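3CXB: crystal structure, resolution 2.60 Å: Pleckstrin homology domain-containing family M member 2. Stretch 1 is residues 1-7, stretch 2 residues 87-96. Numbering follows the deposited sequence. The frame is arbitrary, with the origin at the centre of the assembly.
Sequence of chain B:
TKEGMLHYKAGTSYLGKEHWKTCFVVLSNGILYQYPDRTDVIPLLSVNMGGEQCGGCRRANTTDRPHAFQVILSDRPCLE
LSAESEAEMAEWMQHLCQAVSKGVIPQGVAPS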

# COMPACT_ATOMS: atom_id res chain seq x y z
N THR B 1 -3.77 12.46 6.58
CA THR B 1 -2.72 11.60 7.19
C THR B 1 -3.32 10.55 8.12
O THR B 1 -4.23 10.84 8.90
N LYS B 2 -2.83 9.32 8.02
CA LYS B 2 -3.31 8.25 8.86
C LYS B 2 -2.29 7.13 8.85
O LYS B 2 -1.41 7.09 7.99
N GLU B 3 -2.41 6.22 9.81
CA GLU B 3 -1.49 5.10 9.91
C GLU B 3 -2.25 3.84 10.25
O GLU B 3 -3.37 3.91 10.77
N GLY B 4 -1.66 2.69 9.98
CA GLY B 4 -2.33 1.46 10.29
C GLY B 4 -1.56 0.27 9.82
O GLY B 4 -0.59 0.39 9.06
N MET B 5 -2.00 -0.89 10.26
CA MET B 5 -1.37 -2.14 9.90
C MET B 5 -2.09 -2.72 8.68
O MET B 5 -3.32 -2.67 8.60
N LEU B 6 -1.34 -3.25 7.72
CA LEU B 6 -1.93 -3.83 6.52
C LEU B 6 -1.11 -5.05 6.12
O LEU B 6 -0.22 -5.48 6.86
N HIS B 7 -1.43 -5.62 4.97
CA HIS B 7 -0.70 -6.78 4.45
C HIS B 7 -0.26 -6.37 3.05
O HIS B 7 -0.75 -5.38 2.51
N ALA B 87 -14.32 -1.19 4.86
CA ALA B 87 -14.29 0.21 5.28
C ALA B 87 -12.88 0.78 5.39
O ALA B 87 -12.58 1.84 4.84
N GLU B 88 -12.02 0.08 6.12
CA GLU B 88 -10.65 0.54 6.29
C GLU B 88 -10.02 0.75 4.91
O GLU B 88 -9.39 1.78 4.65
N MET B 89 -10.20 -0.22 4.03
CA MET B 89 -9.64 -0.12 2.70
C MET B 89 -10.21 1.09 1.97
O MET B 89 -9.47 1.84 1.34
N ALA B 90 -11.50 1.33 2.08
CA ALA B 90 -12.10 2.49 1.44
C ALA B 90 -11.53 3.77 2.05
O ALA B 90 -11.43 4.83 1.40
N GLU B 91 -11.16 3.67 3.33
CA GLU B 91 -10.61 4.82 4.02
C GLU B 91 -9.21 5.11 3.49
O GLU B 91 -8.84 6.26 3.25
N TRP B 92 -8.45 4.04 3.29
CA TRP B 92 -7.11 4.19 2.76
C TRP B 92 -7.19 4.72 1.36
O TRP B 92 -6.50 5.68 0.99
N MET B 93 -8.06 4.09 0.57
CA MET B 93 -8.23 4.46 -0.82
C MET B 93 -8.49 5.95 -0.96
O MET B 93 -7.83 6.63 -1.75
N GLN B 94 -9.42 6.46 -0.18
CA GLN B 94 -9.78 7.87 -0.26
C GLN B 94 -8.62 8.79 0.10
O GLN B 94 -8.44 9.83 -0.52
N HIS B 95 -7.84 8.40 1.11
CA HIS B 95 -6.71 9.23 1.52
C HIS B 95 -5.62 9.20 0.46
O HIS B 95 -5.16 10.24 0.01
N LEU B 96 -5.22 8.01 0.05
CA LEU B 96 -4.18 7.86 -0.95
C LEU B 96 -4.48 8.54 -2.28
O LEU B 96 -3.61 9.16 -2.88

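The contact between the opening strand and the late helix is built round Lys2, Trp92 and Leu6. The two axes run closer to antiparallel than parallel, at 140°, and approach to 10.3 Å. Side chains fill that gap.

Along the strand, Lys2 and Leu6 point their CA-to-CB bonds toward the helix, while Glu3 and Met5 point away. Gly4 lies between the two inward residues and has no side chain. Its backbone N comes to the edge of the Trp92 ring, 3.8 Å from CZ2.

Trp92 leaves the helix sideways, with chi1 m (-90°) and chi2 116°. This brings the end of its indole nearer to the strand, where it is sandwiched between Lys2 and Leu6. Lys2 covers one face. Its chi angles are p, t, m, t, and the chain lies across the ring. Lys2 CD sits 3.8 Å from the centroid of the six-membered ring of Trp92, almost on the normal, as a CH-pi contact. Lys2 NZ lies 4.3 Å from the centroid of the five-membered ring of Trp92, a cation-pi contact over the face. The lysine thus uses both its aliphatic chain and its charge on the same face.

The ammonium group also has an acidic partner. Lys2 NZ and Glu91 OE2 form a salt bridge at 3.2 Å, with a weak hydrogen bond from the lysine. Glu91 reaches it with chi1 and chi2 both t. On another side of the lysine, His95 (chi1 m) brings CD2 to 3.4 Å from Lys2 CD.

Leu6 (m, p) packs on the opposite indole face. Its CD2 is 4.1 Å from the five-membered ring centroid of Trp92, and its CD1 is 3.7 Å from Trp92 CE2. Glu88, extended with chi1 and chi2 t, places OE1 3.6 Å from Met5 O and 4.0 Å from Leu6 CD1.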

# COMPACT_ATOMS: atom_id res chain seq x y z
CB THR B 1 -1.69 12.44 8.00
OG1 THR B 1 -2.30 12.95 9.20
CG2 THR B 1 -1.17 13.60 7.14
CB LYS B 2 -4.65 7.71 8.37
CG LYS B 2 -4.57 6.85 7.12
CD LYS B 2 -5.84 6.04 6.93
CE LYS B 2 -6.02 5.04 8.08
NZ LYS B 2 -7.35 4.33 8.08
CB GLU B 3 -0.43 5.35 11.00
CG GLU B 3 -0.98 5.65 12.39
CD GLU B 3 0.09 5.78 13.47
OE1 GLU B 3 0.77 4.77 13.77
OE2 GLU B 3 0.26 6.90 14.01
CB MET B 5 -1.46 -3.11 11.08
CG MET B 5 -0.32 -4.14 11.14
SD MET B 5 1.32 -3.39 11.50
CE MET B 5 1.33 -3.47 13.22
CB LEU B 6 -1.92 -2.81 5.36
CG LEU B 6 -2.91 -1.64 5.30
CD1 LEU B 6 -2.79 -0.70 6.49
CD2 LEU B 6 -2.63 -0.85 4.06
CB HIS B 7 -1.60 -8.02 4.38
CG HIS B 7 -2.11 -8.48 5.71
ND1 HIS B 7 -2.89 -9.60 5.86
CD2 HIS B 7 -1.96 -7.96 6.95
CE1 HIS B 7 -3.21 -9.75 7.14
NE2 HIS B 7 -2.66 -8.76 7.82
CB ALA B 87 -15.03 0.37 6.60
CB GLU B 88 -9.82 -0.48 7.08
CG GLU B 88 -8.37 -0.05 7.28
CD GLU B 88 -7.53 -1.03 8.08
OE1 GLU B 88 -6.33 -0.74 8.31
OE2 GLU B 88 -8.07 -2.09 8.48
CB MET B 89 -9.90 -1.41 1.93
CG MET B 89 -10.96 -1.30 0.88
SD MET B 89 -10.19 -1.10 -0.70
CE MET B 89 -10.40 -2.80 -1.40
CB ALA B 90 -13.58 2.46 1.61
CB GLU B 91 -10.55 4.57 5.52
CG GLU B 91 -10.46 5.85 6.30
CD GLU B 91 -10.51 5.63 7.79
OE1 GLU B 91 -10.52 6.64 8.53
OE2 GLU B 91 -10.53 4.45 8.21
CB TRP B 92 -6.38 2.84 2.75
CG TRP B 92 -5.64 2.56 4.02
CD1 TRP B 92 -5.87 1.55 4.92
CD2 TRP B 92 -4.50 3.27 4.50
NE1 TRP B 92 -4.95 1.59 5.93
CE2 TRP B 92 -4.09 2.63 5.70
CE3 TRP B 92 -3.78 4.37 4.04
CZ2 TRP B 92 -2.99 3.07 6.44
CZ3 TRP B 92 -2.69 4.81 4.78
CH2 TRP B 92 -2.30 4.16 5.96
CB MET B 93 -9.39 3.68 -1.44
CG MET B 93 -9.34 3.58 -2.95
SD MET B 93 -8.17 2.34 -3.54
CE MET B 93 -6.65 3.17 -3.51
CB GLN B 94 -10.97 8.13 0.65
CG GLN B 94 -11.46 9.56 0.69
CD GLN B 94 -12.60 9.72 1.68
OE1 GLN B 94 -13.67 9.13 1.51
NE2 GLN B 94 -12.38 10.52 2.72
CB HIS B 95 -6.13 8.75 2.87
CG HIS B 95 -6.93 9.19 4.07
ND1 HIS B 95 -7.31 10.50 4.28
CD2 HIS B 95 -7.40 8.49 5.13
CE1 HIS B 95 -7.98 10.58 5.41
NE2 HIS B 95 -8.04 9.38 5.95
CB LEU B 96 -3.91 6.38 -1.18
CG LEU B 96 -3.33 5.66 0.04
CD1 LEU B 96 -3.30 4.16 -0.19
CD2 LEU B 96 -1.94 6.21 0.31